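Local coordinates for protein undecaprenyl Pyrophosphate Synthase (Helicobacter pylori, PDB 2D2R) that catalyses, probably with magnesium, the condensation of isopentenyl diphosphate with allylic diphosphates to build the undecaprenyl diphosphate chain, at residues S14-N26 and C55-A67. Residues are numbered along the deposited sequence; the frame is centred on the assembly and turned at random.
Sequences STLKHLAIIMDGN and CANHKLECLTLYA
Leu19 and Leu63 lie side by side, Leu63 CD1 against CG and CD2 of Leu19, on neighbouring strands 18-22 and 62-66, the central parallel pair of the sheet in this cis-prenyltransferase fold. The chain between them is mostly helix, including helix 37-56, making a beta-alpha-beta crossover. Parallel bonding runs as a ladder: Leu19 N to Cys62 O, Thr64 N to Leu19 O, Ile21 N to Thr64 O and Tyr66 N to Ile21 O. Leucine and isoleucine suit this buried, apolar face: Leu63 and Leu65 pack on helix 37-56, Leu19 CD2 reaches its Cys55 SG, and Ile21 CB meets Leu65 CD2.

The opposite face carries a polar pair. From CB, His18 first meets Cys62 CB at 4.2 Å; its CG lies 3.9 Å from that same Cys62 CB, and its CD2 3.6 Å from Cys62 O. With CG anti to the backbone N (chi1 -177°), the ring is carried toward strand 62-66, and Cys62 SG sits over its centre, 3.8 Å from the centroid, a sulfur-aromatic contact that suits a small, polarisable side chain. At the ring's edge CE1 and NE2 both approach Thr64 OG1, and NE2 forms a 2.7 Å hydrogen bond with it; ND1 bonds to Pro184 O. Both ring nitrogens are thus engaged, which fixes the ring's rotation in a buried place.

At the strands' C-terminal ends, Met23, just before Asp24, probably an active-site and magnesium-binding residue, crosses Leu65 at about a right angle, its flexible thioether bringing SD to 3.9 Å from Leu65 CD2. At the other end, Lys17 and Glu61 run side by side into a salt bridge, while Lys17 O accepts both Glu61 N and Cys62 N, each at 3.0 Å.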
loop_
_atom_site.group_PDB
_atom_site.type_symbol
_atom_site.label_atom_id
_atom_site.label_comp_id
_atom_site.label_asym_id
_atom_site.label_seq_id
_atom_site.Cartn_x
_atom_site.Cartn_y
_atom_site.Cartn_z
ATOM N N SER A 14 12.461 12.436 -14.534
ATOM C CA SER A 14 11.400 13.196 -15.247
ATOM C C SER A 14 10.055 12.843 -14.608
ATOM O O SER A 14 9.511 13.588 -13.781
ATOM C CB SER A 14 11.396 12.804 -16.729
ATOM O OG SER A 14 12.703 12.862 -17.283
ATOM N N THR A 15 9.519 11.698 -15.021
ATOM C CA THR A 15 8.269 11.169 -14.483
ATOM C C THR A 15 8.605 10.573 -13.110
ATOM O O THR A 15 7.733 10.437 -12.239
ATOM C CB THR A 15 7.727 10.076 -15.400
ATOM O OG1 THR A 15 6.962 10.687 -16.434
ATOM C CG2 THR A 15 6.839 9.094 -14.643
ATOM N N LEU A 16 9.873 10.225 -12.922
ATOM C CA LEU A 16 10.314 9.659 -11.671
ATOM C C LEU A 16 10.875 10.736 -10.778
ATOM O O LEU A 16 11.973 11.228 -11.000
ATOM C CB LEU A 16 11.369 8.600 -11.910
ATOM C CG LEU A 16 11.915 7.951 -10.639
ATOM C CD1 LEU A 16 10.753 7.361 -9.860
ATOM C CD2 LEU A 16 12.924 6.893 -10.959
ATOM N N LYS A 17 10.120 11.118 -9.756
ATOM C CA LYS A 17 10.583 12.142 -8.848
ATOM C C LYS A 17 10.877 11.613 -7.450
ATOM O O LYS A 17 11.852 12.030 -6.823
ATOM C CB LYS A 17 9.566 13.265 -8.746
ATOM C CG LYS A 17 9.389 14.028 -10.029
ATOM C CD LYS A 17 8.425 15.162 -9.818
ATOM C CE LYS A 17 8.353 16.099 -11.025
ATOM N NZ LYS A 17 9.590 16.935 -11.225
ATOM N N HIS A 18 10.053 10.682 -6.966
ATOM C CA HIS A 18 10.232 10.151 -5.610
ATOM C C HIS A 18 10.321 8.633 -5.675
ATOM O O HIS A 18 9.352 7.968 -6.125
ATOM C CB HIS A 18 9.011 10.572 -4.765
ATOM C CG HIS A 18 9.088 10.165 -3.326
ATOM N ND1 HIS A 18 8.144 10.552 -2.392
ATOM C CD2 HIS A 18 9.998 9.418 -2.655
ATOM C CE1 HIS A 18 8.473 10.050 -1.210
ATOM N NE2 HIS A 18 9.592 9.359 -1.343
ATOM N N LEU A 19 11.465 8.092 -5.244
ATOM C CA LEU A 19 11.736 6.662 -5.217
ATOM C C LEU A 19 11.775 6.287 -3.751
ATOM O O LEU A 19 12.358 7.012 -2.946
ATOM C CB LEU A 19 13.084 6.340 -5.875
ATOM C CG LEU A 19 13.720 4.940 -5.701
ATOM C CD1 LEU A 19 12.835 3.842 -6.329
ATOM C CD2 LEU A 19 15.129 4.894 -6.386
ATOM N N ALA A 20 11.147 5.163 -3.398
ATOM C CA ALA A 20 11.110 4.719 -2.001
ATOM C C ALA A 20 11.611 3.289 -1.981
ATOM O O ALA A 20 11.296 2.493 -2.872
ATOM C CB ALA A 20 9.666 4.768 -1.466
ATOM N N ILE A 21 12.393 2.940 -0.975
ATOM C CA ILE A 21 12.896 1.602 -0.985
ATOM C C ILE A 21 12.802 0.882 0.331
ATOM O O ILE A 21 13.134 1.450 1.365
ATOM C CB ILE A 21 14.400 1.558 -1.429
ATOM C CG1 ILE A 21 14.596 2.223 -2.807
ATOM C CG2 ILE A 21 14.828 0.103 -1.459
ATOM C CD1 ILE A 21 16.082 2.275 -3.273
ATOM N N ILE A 22 12.305 -0.367 0.296
ATOM C CA ILE A 22 12.285 -1.205 1.511
ATOM C C ILE A 22 13.611 -1.996 1.288
ATOM O O ILE A 22 13.735 -2.807 0.371
ATOM C CB ILE A 22 11.024 -2.148 1.519
ATOM C CG1 ILE A 22 9.781 -1.260 1.770
ATOM C CG2 ILE A 22 11.152 -3.235 2.605
ATOM C CD1 ILE A 22 8.482 -1.859 1.367
ATOM N N MET A 23 14.616 -1.695 2.105
ATOM C CA MET A 23 15.927 -2.317 1.958
ATOM C C MET A 23 15.959 -3.638 2.711
ATOM O O MET A 23 16.431 -3.712 3.837
ATOM C CB MET A 23 16.989 -1.371 2.514
ATOM C CG MET A 23 16.853 0.034 1.996
ATOM S SD MET A 23 18.034 1.167 2.808
ATOM C CE MET A 23 17.289 1.223 4.511
ATOM N N ASP A 24 15.472 -4.694 2.106
ATOM C CA ASP A 24 15.460 -5.952 2.805
ATOM C C ASP A 24 16.586 -6.914 2.334
ATOM O O ASP A 24 17.167 -6.735 1.261
ATOM C CB ASP A 24 14.068 -6.566 2.621
ATOM C CG ASP A 24 13.772 -7.670 3.608
ATOM O OD1 ASP A 24 14.245 -7.566 4.773
ATOM O OD2 ASP A 24 13.056 -8.642 3.224
ATOM N N GLY A 25 16.886 -7.924 3.154
ATOM C CA GLY A 25 17.923 -8.902 2.807
ATOM C C GLY A 25 19.290 -8.792 3.500
ATOM O O GLY A 25 20.177 -9.578 3.208
ATOM N N ASN A 26 19.471 -7.834 4.404
ATOM C CA ASN A 26 20.755 -7.645 5.104
ATOM C C ASN A 26 21.251 -8.827 5.914
ATOM O O ASN A 26 22.233 -9.493 5.567
ATOM C CB ASN A 26 20.680 -6.463 6.067
ATOM C CG ASN A 26 20.847 -5.140 5.383
ATOM O OD1 ASN A 26 20.824 -4.091 6.042
ATOM N ND2 ASN A 26 21.029 -5.159 4.066
ATOM N N CYS A 55 21.400 8.639 -6.746
ATOM C CA CYS A 55 20.145 9.334 -6.990
ATOM C C CYS A 55 20.364 10.833 -6.978
ATOM O O CYS A 55 19.759 11.576 -7.764
ATOM C CB CYS A 55 19.092 8.968 -5.945
ATOM S SG CYS A 55 18.512 7.253 -6.034
ATOM N N ALA A 56 21.223 11.279 -6.068
ATOM C CA ALA A 56 21.525 12.696 -5.956
ATOM C C ALA A 56 22.100 13.154 -7.289
ATOM O O ALA A 56 21.705 14.198 -7.818
ATOM C CB ALA A 56 22.535 12.927 -4.838
ATOM N N ASN A 57 23.016 12.367 -7.846
ATOM C CA ASN A 57 23.623 12.739 -9.121
ATOM C C ASN A 57 22.810 12.402 -10.343
ATOM O O ASN A 57 23.340 12.468 -11.458
ATOM C CB ASN A 57 24.975 12.080 -9.297
ATOM C CG ASN A 57 25.929 12.462 -8.223
ATOM O OD1 ASN A 57 26.983 11.857 -8.083
ATOM N ND2 ASN A 57 25.567 13.475 -7.441
ATOM N N HIS A 58 21.543 12.048 -10.167
ATOM C CA HIS A 58 20.760 11.705 -11.322
ATOM C C HIS A 58 19.472 12.465 -11.437
ATOM O O HIS A 58 18.608 12.104 -12.225
ATOM C CB HIS A 58 20.539 10.198 -11.360
ATOM C CG HIS A 58 21.740 9.428 -11.831
ATOM N ND1 HIS A 58 21.940 9.095 -13.155
ATOM C CD2 HIS A 58 22.826 8.964 -11.162
ATOM C CE1 HIS A 58 23.094 8.459 -13.281
ATOM N NE2 HIS A 58 23.651 8.366 -12.085
ATOM N N LYS A 59 19.369 13.552 -10.680
ATOM C CA LYS A 59 18.192 14.422 -10.699
ATOM C C LYS A 59 16.946 13.754 -10.112
ATOM O O LYS A 59 15.862 13.839 -10.675
ATOM C CB LYS A 59 17.889 14.888 -12.134
ATOM C CG LYS A 59 17.639 16.407 -12.302
ATOM C CD LYS A 59 17.151 16.745 -13.736
ATOM C CE LYS A 59 17.597 18.140 -14.201
ATOM N NZ LYS A 59 17.285 19.232 -13.221
ATOM N N LEU A 60 17.114 13.057 -8.994
ATOM C CA LEU A 60 15.976 12.423 -8.333
ATOM C C LEU A 60 15.582 13.537 -7.387
ATOM O O LEU A 60 16.446 14.247 -6.887
ATOM C CB LEU A 60 16.429 11.208 -7.515
ATOM C CG LEU A 60 15.355 10.220 -7.065
ATOM C CD1 LEU A 60 15.292 9.052 -8.071
ATOM C CD2 LEU A 60 15.681 9.680 -5.663
ATOM N N GLU A 61 14.312 13.736 -7.129
ATOM C CA GLU A 61 14.015 14.806 -6.209
ATOM C C GLU A 61 13.884 14.295 -4.756
ATOM O O GLU A 61 14.097 15.058 -3.804
ATOM C CB GLU A 61 12.737 15.544 -6.639
ATOM C CG GLU A 61 12.828 16.266 -7.958
ATOM C CD GLU A 61 11.464 16.821 -8.420
ATOM O OE1 GLU A 61 10.512 16.916 -7.579
ATOM O OE2 GLU A 61 11.340 17.166 -9.620
ATOM N N CYS A 62 13.568 12.996 -4.589
ATOM C CA CYS A 62 13.364 12.449 -3.244
ATOM C C CYS A 62 13.606 10.935 -3.192
ATOM O O CYS A 62 13.210 10.212 -4.094
ATOM C CB CYS A 62 11.927 12.755 -2.773
ATOM S SG CYS A 62 11.660 12.502 -1.049
ATOM N N LEU A 63 14.244 10.471 -2.133
ATOM C CA LEU A 63 14.535 9.066 -1.957
ATOM C C LEU A 63 14.173 8.803 -0.505
ATOM O O LEU A 63 14.702 9.470 0.394
ATOM C CB LEU A 63 16.042 8.808 -2.184
ATOM C CG LEU A 63 16.526 7.367 -1.972
ATOM C CD1 LEU A 63 15.894 6.492 -3.088
ATOM C CD2 LEU A 63 18.090 7.264 -2.019
ATOM N N THR A 64 13.263 7.855 -0.263
ATOM C CA THR A 64 12.863 7.540 1.089
ATOM C C THR A 64 13.245 6.072 1.325
ATOM O O THR A 64 12.876 5.203 0.537
ATOM C CB THR A 64 11.362 7.718 1.261
ATOM O OG1 THR A 64 11.013 9.069 0.980
ATOM C CG2 THR A 64 10.970 7.402 2.675
ATOM N N LEU A 65 13.950 5.808 2.432
ATOM C CA LEU A 65 14.455 4.475 2.747
ATOM C C LEU A 65 13.877 3.959 4.051
ATOM O O LEU A 65 13.815 4.678 5.061
ATOM C CB LEU A 65 16.013 4.513 2.806
ATOM C CG LEU A 65 16.715 4.905 1.495
ATOM C CD1 LEU A 65 18.195 5.055 1.712
ATOM C CD2 LEU A 65 16.483 3.832 0.415
ATOM N N TYR A 66 13.418 2.718 4.036
ATOM C CA TYR A 66 12.804 2.208 5.235
ATOM C C TYR A 66 13.903 1.717 6.165
ATOM O O TYR A 66 14.290 0.545 6.141
ATOM C CB TYR A 66 11.810 1.127 4.851
ATOM C CG TYR A 66 10.816 0.737 5.903
ATOM C CD1 TYR A 66 10.685 1.455 7.085
ATOM C CD2 TYR A 66 10.002 -0.356 5.707
ATOM C CE1 TYR A 66 9.758 1.090 8.050
ATOM C CE2 TYR A 66 9.074 -0.749 6.659
ATOM C CZ TYR A 66 8.947 -0.017 7.833
ATOM O OH TYR A 66 7.975 -0.380 8.742
ATOM N N ALA A 67 14.417 2.651 6.977
ATOM C CA ALA A 67 15.523 2.365 7.913
ATOM C C ALA A 67 15.120 1.302 8.892
ATOM O O ALA A 67 15.808 0.291 9.019
ATOM C CB ALA A 67 15.939 3.613 8.652
HETATM O O HOH W 1 15.092 11.424 -12.304
#